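Local coordinates for mandelate racemase/muconate lactonizing enzyme family protein (Sorangium cellulosum, PDB 3S5S) that is of unknown function but belongs to the mandelate racemase/muconate lactonizing enzyme family, with the two-domain build of the enolase superfamily, at residues D231-V236 and V242-D247; E254-V259 and A285-A290; T307-F312 and V322-P327. All coordinates share one frame; numbering follows the deposited sequence.

In the fold
All three contacts lie in the C-terminal barrel domain of the chain, and they come one after another with no nesting or crossing. Contact 1 closes first: a short loop takes helix 230-239 into strand 244-246. The chain then enters helix 253-261, where contact 2 begins. Contact 2 closes a longer loop, through strand 267-270 into helix 272-289, and sets two neighbouring outer helices side by side. Contact 3 comes last and ties helix 303-316 to the loop after strand 319-322. Contacts 1 and 2 touch where Ala246 CB meets Val259 CG2 at 3.9 Å. Contact 3 stands apart, with its nearest atoms about 7 Å from either.

Contact 1. Residues D231-V236 and V242-D247; sequences DGMKEV and VDVAAD
Met233 and Val236 of the helix pack on Val244, Ala245 and Ala246 of the strand. From CB and CG, which stay clear of the strand, the Met233 chain bends at chi2 (-60°) and again at chi3 (-95°). This swings the terminal methyl toward the strand. SD still stands back from it, and CE does all the touching. Met233 CE lies 3.6 Å from Ala245 O, a van der Waals contact with a backbone carbonyl. Met233 CE also comes to 4.1 Å from Val244 CG1 and 4.1 Å from Ala246 CA. Met233 also touches Gln223, Pro224 and Val225 in the loop before the helix.

One helical turn on, the contact is between two branched side chains. Val236 CG1 meets Val244 CG2 at 3.7 Å, and the two valines cross at about a right angle. The two methyls of Val244 thus divide the work, CG1 to Met233 and CG2 to Val236. Val236 also packs on Leu221 of strand 217-222 and on Leu205 of helix 201-213.

The helix and strand run nearly antiparallel, at 152°, with their axes 9.6 Å apart. They are consecutive parts of a beta-alpha-beta crossover made by strand 217-222, helix 230-239 and strand 244-246. Strand 244-246 is hydrogen-bonded into the parallel barrel sheet, Ala245 with Leu221 on one neighbour and Val244 with Val267 on the other. No hydrogen bond joins the segments. Between them, helix and strand meet by close packing of methyl groups, with one methyl against a backbone carbonyl oxygen.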
loop_
_atom_site.group_PDB
_atom_site.type_symbol
_atom_site.label_atom_id
_atom_site.label_comp_id
_atom_site.label_asym_id
_atom_site.label_seq_id
_atom_site.Cartn_x
_atom_site.Cartn_y
_atom_site.Cartn_z
ATOM N N ASP A 231 -11.412 -25.866 3.407
ATOM C CA ASP A 231 -12.464 -26.309 4.335
ATOM C C ASP A 231 -11.882 -26.547 5.736
ATOM O O ASP A 231 -12.516 -26.241 6.758
ATOM C CB ASP A 231 -13.169 -27.577 3.787
ATOM C CG ASP A 231 -13.500 -27.463 2.283
ATOM O OD1 ASP A 231 -13.558 -26.319 1.775
ATOM O OD2 ASP A 231 -13.690 -28.502 1.599
ATOM N N GLY A 232 -10.671 -27.099 5.758
ATOM C CA GLY A 232 -9.971 -27.401 6.989
ATOM C C GLY A 232 -9.549 -26.138 7.714
ATOM O O GLY A 232 -9.683 -26.055 8.936
ATOM N N MET A 233 -9.030 -25.166 6.967
ATOM C CA MET A 233 -8.726 -23.841 7.527
ATOM C C MET A 233 -10.002 -23.173 8.100
ATOM O O MET A 233 -9.988 -22.662 9.206
ATOM C CB MET A 233 -8.030 -22.936 6.501
ATOM C CG MET A 233 -6.593 -23.293 6.192
ATOM S SD MET A 233 -5.492 -23.231 7.610
ATOM C CE MET A 233 -4.766 -21.628 7.557
ATOM N N LYS A 234 -11.090 -23.204 7.343
ATOM C CA LYS A 234 -12.377 -22.711 7.785
ATOM C C LYS A 234 -12.781 -23.414 9.078
ATOM O O LYS A 234 -13.286 -22.780 10.013
ATOM C CB LYS A 234 -13.465 -23.018 6.749
ATOM C CG LYS A 234 -13.801 -21.954 5.692
ATOM C CD LYS A 234 -15.296 -22.192 5.214
ATOM C CE LYS A 234 -15.645 -21.630 3.821
ATOM N NZ LYS A 234 -14.441 -21.598 2.918
ATOM N N GLU A 235 -12.590 -24.732 9.132
ATOM C CA GLU A 235 -13.112 -25.488 10.270
ATOM C C GLU A 235 -12.298 -25.124 11.503
ATOM O O GLU A 235 -12.857 -24.803 12.546
ATOM C CB GLU A 235 -13.102 -27.005 10.013
ATOM C CG GLU A 235 -14.025 -27.819 10.941
ATOM C CD GLU A 235 -13.651 -29.302 11.030
ATOM O OE1 GLU A 235 -12.750 -29.754 10.272
ATOM O OE2 GLU A 235 -14.264 -30.021 11.864
ATOM N N VAL A 236 -10.981 -25.141 11.366
ATOM C CA VAL A 236 -10.136 -24.813 12.489
ATOM C C VAL A 236 -10.331 -23.377 12.968
ATOM O O VAL A 236 -10.311 -23.127 14.175
ATOM C CB VAL A 236 -8.664 -25.093 12.208
ATOM C CG1 VAL A 236 -7.841 -24.526 13.302
ATOM C CG2 VAL A 236 -8.417 -26.595 12.128
ATOM N N VAL A 242 -9.054 -20.181 19.378
ATOM C CA VAL A 242 -7.891 -19.300 19.320
ATOM C C VAL A 242 -7.698 -18.743 17.889
ATOM O O VAL A 242 -8.327 -19.219 16.936
ATOM C CB VAL A 242 -6.600 -20.035 19.778
ATOM C CG1 VAL A 242 -6.839 -20.757 21.093
ATOM C CG2 VAL A 242 -6.143 -21.031 18.751
ATOM N N ASP A 243 -6.855 -17.719 17.758
ATOM C CA ASP A 243 -6.525 -17.114 16.457
ATOM C C ASP A 243 -5.846 -18.134 15.525
ATOM O O ASP A 243 -5.025 -18.965 15.968
ATOM C CB ASP A 243 -5.598 -15.905 16.651
ATOM C CG ASP A 243 -6.342 -14.637 17.107
ATOM O OD1 ASP A 243 -7.307 -14.232 16.415
ATOM O OD2 ASP A 243 -5.924 -14.040 18.138
ATOM N N VAL A 244 -6.206 -18.091 14.247
ATOM C CA VAL A 244 -5.565 -18.948 13.261
ATOM C C VAL A 244 -4.844 -18.083 12.218
ATOM O O VAL A 244 -5.412 -17.106 11.746
ATOM C CB VAL A 244 -6.610 -19.859 12.642
ATOM C CG1 VAL A 244 -6.141 -20.477 11.294
ATOM C CG2 VAL A 244 -7.026 -20.919 13.653
ATOM N N ALA A 245 -3.597 -18.412 11.867
ATOM C CA ALA A 245 -2.857 -17.607 10.868
ATOM C C ALA A 245 -2.828 -18.308 9.545
ATOM O O ALA A 245 -2.630 -19.522 9.516
ATOM C CB ALA A 245 -1.446 -17.337 11.324
ATOM N N ALA A 246 -3.024 -17.562 8.448
ATOM C CA ALA A 246 -2.751 -18.073 7.092
ATOM C C ALA A 246 -1.333 -17.691 6.698
ATOM O O ALA A 246 -0.944 -16.543 6.870
ATOM C CB ALA A 246 -3.739 -17.524 6.086
ATOM N N ASP A 247 -0.546 -18.650 6.217
ATOM C CA ASP A 247 0.815 -18.375 5.725
ATOM C C ASP A 247 0.902 -18.880 4.267
ATOM O O ASP A 247 0.777 -18.093 3.327
ATOM C CB ASP A 247 1.888 -19.020 6.638
ATOM C CG ASP A 247 3.342 -18.683 6.217
ATOM O OD1 ASP A 247 3.557 -18.053 5.151
ATOM O OD2 ASP A 247 4.278 -19.037 6.979
#

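Contact 2. Residues E254-V259 and A285-A290; sequences EDVLRV and AVARAA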
loop_
_atom_site.group_PDB
_atom_site.type_symbol
_atom_site.label_atom_id
_atom_site.label_comp_id
_atom_site.label_asym_id
_atom_site.label_seq_id
_atom_site.Cartn_x
_atom_site.Cartn_y
_atom_site.Cartn_z
ATOM N N GLU A 254 -4.917 -10.853 -3.034
ATOM C CA GLU A 254 -6.044 -11.650 -3.434
ATOM C C GLU A 254 -6.338 -12.836 -2.531
ATOM O O GLU A 254 -7.486 -13.065 -2.215
ATOM C CB GLU A 254 -5.781 -12.202 -4.824
ATOM C CG GLU A 254 -6.556 -11.607 -5.948
ATOM C CD GLU A 254 -6.620 -12.595 -7.116
ATOM O OE1 GLU A 254 -7.663 -13.292 -7.267
ATOM O OE2 GLU A 254 -5.596 -12.701 -7.858
ATOM N N ASP A 255 -5.324 -13.621 -2.155
ATOM C CA ASP A 255 -5.571 -14.742 -1.240
ATOM C C ASP A 255 -6.127 -14.175 0.068
ATOM O O ASP A 255 -7.029 -14.770 0.662
ATOM C CB ASP A 255 -4.298 -15.534 -0.848
ATOM C CG ASP A 255 -3.582 -16.199 -2.016
ATOM O OD1 ASP A 255 -4.233 -16.614 -3.008
ATOM O OD2 ASP A 255 -2.321 -16.301 -1.909
ATOM N N VAL A 256 -5.553 -13.052 0.523
ATOM C CA VAL A 256 -5.961 -12.409 1.789
ATOM C C VAL A 256 -7.426 -11.980 1.785
ATOM O O VAL A 256 -8.181 -12.355 2.672
ATOM C CB VAL A 256 -5.027 -11.243 2.166
ATOM C CG1 VAL A 256 -5.490 -10.558 3.438
ATOM C CG2 VAL A 256 -3.612 -11.759 2.328
ATOM N N LEU A 257 -7.860 -11.257 0.763
ATOM C CA LEU A 257 -9.293 -11.064 0.581
ATOM C C LEU A 257 -10.109 -12.337 0.711
ATOM O O LEU A 257 -11.231 -12.329 1.255
ATOM C CB LEU A 257 -9.591 -10.484 -0.784
ATOM C CG LEU A 257 -9.832 -8.994 -0.960
ATOM C CD1 LEU A 257 -10.634 -8.851 -2.221
ATOM C CD2 LEU A 257 -10.612 -8.447 0.212
ATOM N N ARG A 258 -9.593 -13.433 0.162
ATOM C CA ARG A 258 -10.395 -14.679 0.170
ATOM C C ARG A 258 -10.364 -15.270 1.576
ATOM O O ARG A 258 -11.391 -15.661 2.106
ATOM C CB ARG A 258 -9.899 -15.694 -0.863
ATOM C CG ARG A 258 -10.357 -17.100 -0.578
ATOM C CD ARG A 258 -10.606 -17.924 -1.838
ATOM N NE ARG A 258 -9.371 -18.333 -2.499
ATOM C CZ ARG A 258 -9.099 -19.576 -2.901
ATOM N NH1 ARG A 258 -9.984 -20.571 -2.714
ATOM N NH2 ARG A 258 -7.928 -19.817 -3.496
ATOM N N VAL A 259 -9.176 -15.319 2.165
ATOM C CA VAL A 259 -8.995 -15.756 3.551
ATOM C C VAL A 259 -9.934 -14.999 4.496
ATOM O O VAL A 259 -10.512 -15.615 5.386
ATOM C CB VAL A 259 -7.505 -15.643 4.000
ATOM C CG1 VAL A 259 -7.358 -15.298 5.490
ATOM C CG2 VAL A 259 -6.778 -16.918 3.697
ATOM N N ALA A 285 -2.300 -3.860 3.821
ATOM C CA ALA A 285 -3.450 -2.937 3.769
ATOM C C ALA A 285 -4.747 -3.690 3.655
ATOM O O ALA A 285 -5.727 -3.307 4.279
ATOM C CB ALA A 285 -3.333 -1.948 2.594
ATOM N N VAL A 286 -4.775 -4.748 2.836
ATOM C CA VAL A 286 -5.989 -5.545 2.689
ATOM C C VAL A 286 -6.252 -6.222 4.017
ATOM O O VAL A 286 -7.420 -6.307 4.453
ATOM C CB VAL A 286 -5.873 -6.586 1.539
ATOM C CG1 VAL A 286 -6.983 -7.608 1.579
ATOM C CG2 VAL A 286 -5.900 -5.875 0.207
ATOM N N ALA A 287 -5.186 -6.639 4.700
ATOM C CA ALA A 287 -5.375 -7.372 5.943
ATOM C C ALA A 287 -5.943 -6.488 7.068
ATOM O O ALA A 287 -6.849 -6.903 7.757
ATOM C CB ALA A 287 -4.112 -8.077 6.358
ATOM N N ARG A 288 -5.428 -5.275 7.257
ATOM C CA ARG A 288 -6.044 -4.391 8.250
ATOM C C ARG A 288 -7.446 -3.985 7.803
ATOM O O ARG A 288 -8.367 -3.919 8.619
ATOM C CB ARG A 288 -5.197 -3.153 8.577
ATOM C CG ARG A 288 -6.033 -2.037 9.245
ATOM C CD ARG A 288 -5.352 -1.372 10.424
ATOM N NE ARG A 288 -6.214 -1.273 11.617
ATOM C CZ ARG A 288 -5.833 -0.685 12.757
ATOM N NH1 ARG A 288 -4.621 -0.147 12.831
ATOM N NH2 ARG A 288 -6.651 -0.625 13.814
ATOM N N ALA A 289 -7.622 -3.729 6.507
ATOM C CA ALA A 289 -8.980 -3.439 6.004
ATOM C C ALA A 289 -9.914 -4.593 6.352
ATOM O O ALA A 289 -10.961 -4.379 6.902
ATOM C CB ALA A 289 -8.996 -3.166 4.509
ATOM N N ALA A 290 -9.511 -5.817 6.072
ATOM C CA ALA A 290 -10.419 -6.931 6.304
ATOM C C ALA A 290 -10.532 -7.352 7.765
ATOM O O ALA A 290 -11.244 -8.309 8.056
ATOM C CB ALA A 290 -10.110 -8.105 5.399
#
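Val256 and Leu257 of one helix meet Val286 and Ala287 of the next through apolar contacts. Val286 CG1 is the atom most used. Val286 CG1 lies 3.8 Å from Val256 CG1, and the two valines slide past each other in opposite directions. With CG1 anti to the backbone N in both (chi1 178° in Val256, 167° in Val286), these two methyls are the ones that meet. Val286 CG1 also lies 4.0 Å from Leu257 CD2, where the leucine crosses the valine at about a right angle. Val256 CG1 reaches on to Ala287 CB at 4.1 Å.

Other contacts are of side chain with backbone. Val286 CG1 comes to 3.8 Å from Leu257 N, and Val256 CG1 to 4.1 Å from Ala287 CA. The small side chain of Ala287 leaves its backbone open to this approach.

The helices run nearly parallel, at 14°, with axes 9.3 Å apart. They are adjacent members of the helical layer that surrounds the strands of the barrel. Strand 267-270 lies between them in the chain.

Polar bonds go to other parts of the chain: Asp255 OD2 forms a salt bridge with Arg227, and Arg258 makes a cation-pi contact with Trp230. Between subunits, Leu257 packs on Leu257 of the second subunit, and Val286 on Ala289 of the second subunit.

Contact 3. Residues T307-F312 and V322-P327; sequences TASACF and VDLDTP
Leu324 has CG anti to its own carbonyl carbon (chi1 -63°) and CD1 extended away from CA (chi2 177°). These torsions aim the fork of the leucine at the helix, where its two methyls part to neighbouring residues. In Ser309, chi1 of -71° turns OG back along the helix, to a weak hydrogen bond with Ala305 O, and leaves CB to meet the leucine.

One methyl takes Ala310. Leu324 CD1 lies 3.9 Å from Ala310 CA and 4.0 Å from Ala310 CB, so it rests on the helix backbone as much as on the methyl. The other takes the serine: Leu324 CD2 meets Ser309 CB at 3.9 Å. The serine thus offers its carbon to the leucine. No hydrogen bond crosses between the segments, and the three touching residues are buried. The backbones stay well apart, with 7.6 Å between Ala310 CA and Leu324 CA. One leucine spans the gap.

The loop carrying Leu324 has other supports. Leu324 N hydrogen-bonds to Thr136 OG1, and Asp323 OD2 forms a salt bridge with Lys164.

Strand 319-322 is the eighth of the parallel barrel strands, and 133-140 is the first. A backbone hydrogen bond links Val322 and Asp137 of that first strand, which closes the ring. Helix 303-316 is the last of the seven helices that follow barrel strands. This is the layout of the modified TIM barrel, (beta/alpha)7-beta, of the enolase superfamily.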
loop_
_atom_site.group_PDB
_atom_site.type_symbol
_atom_site.label_atom_id
_atom_site.label_comp_id
_atom_site.label_asym_id
_atom_site.label_seq_id
_atom_site.Cartn_x
_atom_site.Cartn_y
_atom_site.Cartn_z
ATOM N N THR A 307 16.301 -7.669 8.650
ATOM C CA THR A 307 16.194 -6.241 8.918
ATOM C C THR A 307 15.221 -5.585 7.935
ATOM O O THR A 307 14.420 -4.743 8.309
ATOM C CB THR A 307 17.534 -5.500 8.877
ATOM O OG1 THR A 307 18.512 -6.248 9.609
ATOM C CG2 THR A 307 17.367 -4.147 9.544
ATOM N N ALA A 308 15.272 -5.963 6.680
ATOM C CA ALA A 308 14.275 -5.439 5.747
ATOM C C ALA A 308 12.847 -5.662 6.275
ATOM O O ALA A 308 12.039 -4.755 6.255
ATOM C CB ALA A 308 14.446 -6.078 4.354
ATOM N N SER A 309 12.541 -6.875 6.716
ATOM C CA SER A 309 11.256 -7.193 7.347
ATOM C C SER A 309 10.942 -6.394 8.598
ATOM O O SER A 309 9.805 -5.995 8.796
ATOM C CB SER A 309 11.204 -8.662 7.712
ATOM O OG SER A 309 11.098 -9.443 6.515
ATOM N N ALA A 310 11.933 -6.147 9.456
ATOM C CA ALA A 310 11.651 -5.428 10.685
ATOM C C ALA A 310 11.335 -3.975 10.323
ATOM O O ALA A 310 10.386 -3.411 10.854
ATOM C CB ALA A 310 12.768 -5.557 11.651
ATOM N N CYS A 311 12.053 -3.401 9.355
ATOM C CA CYS A 311 11.798 -2.033 8.876
ATOM C C CYS A 311 10.380 -1.947 8.361
ATOM O O CYS A 311 9.681 -0.968 8.621
ATOM C CB CYS A 311 12.738 -1.672 7.736
ATOM S SG CYS A 311 14.418 -1.339 8.243
ATOM N N PHE A 312 9.969 -2.991 7.636
ATOM C CA PHE A 312 8.630 -3.072 7.062
ATOM C C PHE A 312 7.571 -3.089 8.188
ATOM O O PHE A 312 6.751 -2.151 8.293
ATOM C CB PHE A 312 8.554 -4.292 6.088
ATOM C CG PHE A 312 7.163 -4.647 5.591
ATOM C CD1 PHE A 312 6.682 -4.139 4.403
ATOM C CD2 PHE A 312 6.349 -5.556 6.294
ATOM C CE1 PHE A 312 5.378 -4.493 3.891
ATOM C CE2 PHE A 312 5.042 -5.926 5.823
ATOM C CZ PHE A 312 4.566 -5.382 4.588
ATOM N N VAL A 322 5.428 -10.914 15.808
ATOM C CA VAL A 322 6.681 -10.784 15.144
ATOM C C VAL A 322 7.467 -12.105 15.256
ATOM O O VAL A 322 7.766 -12.591 16.350
ATOM C CB VAL A 322 7.426 -9.596 15.755
ATOM C CG1 VAL A 322 8.781 -9.409 15.099
ATOM C CG2 VAL A 322 6.541 -8.322 15.667
ATOM N N ASP A 323 7.823 -12.682 14.122
ATOM C CA ASP A 323 8.514 -13.958 14.100
ATOM C C ASP A 323 9.753 -13.823 13.212
ATOM O O ASP A 323 9.772 -14.350 12.067
ATOM C CB ASP A 323 7.569 -15.024 13.519
ATOM C CG ASP A 323 8.245 -16.384 13.346
ATOM O OD1 ASP A 323 9.122 -16.780 14.158
ATOM O OD2 ASP A 323 7.897 -17.074 12.399
ATOM N N LEU A 324 10.770 -13.114 13.731
ATOM C CA LEU A 324 11.968 -12.706 12.980
ATOM C C LEU A 324 13.254 -13.203 13.637
ATOM O O LEU A 324 14.115 -12.403 14.032
ATOM C CB LEU A 324 12.015 -11.184 12.867
ATOM C CG LEU A 324 10.842 -10.590 12.088
ATOM C CD1 LEU A 324 10.916 -9.034 12.080
ATOM C CD2 LEU A 324 10.697 -11.214 10.626
ATOM N N ASP A 325 13.390 -14.511 13.742
ATOM C CA ASP A 325 14.340 -15.071 14.698
ATOM C C ASP A 325 15.430 -15.981 14.061
ATOM O O ASP A 325 16.175 -16.627 14.783
ATOM C CB ASP A 325 13.553 -15.926 15.689
ATOM C CG ASP A 325 12.944 -17.146 15.014
ATOM O OD1 ASP A 325 12.765 -17.105 13.786
ATOM O OD2 ASP A 325 12.658 -18.156 15.682
ATOM N N THR A 326 15.473 -16.029 12.732
ATOM C CA THR A 326 16.373 -16.875 11.972
ATOM C C THR A 326 17.876 -16.514 12.140
ATOM O O THR A 326 18.711 -17.425 12.202
ATOM C CB THR A 326 15.925 -17.048 10.453
ATOM O OG1 THR A 326 15.984 -15.805 9.742
ATOM C CG2 THR A 326 14.458 -17.594 10.335
ATOM N N PRO A 327 18.225 -15.211 12.294
ATOM C CA PRO A 327 19.644 -14.916 12.546
ATOM C C PRO A 327 20.170 -15.592 13.809
ATOM O O PRO A 327 21.381 -15.861 13.905
ATOM C CB PRO A 327 19.671 -13.391 12.683
ATOM C CG PRO A 327 18.564 -12.960 11.809
ATOM C CD PRO A 327 17.473 -13.963 12.098
#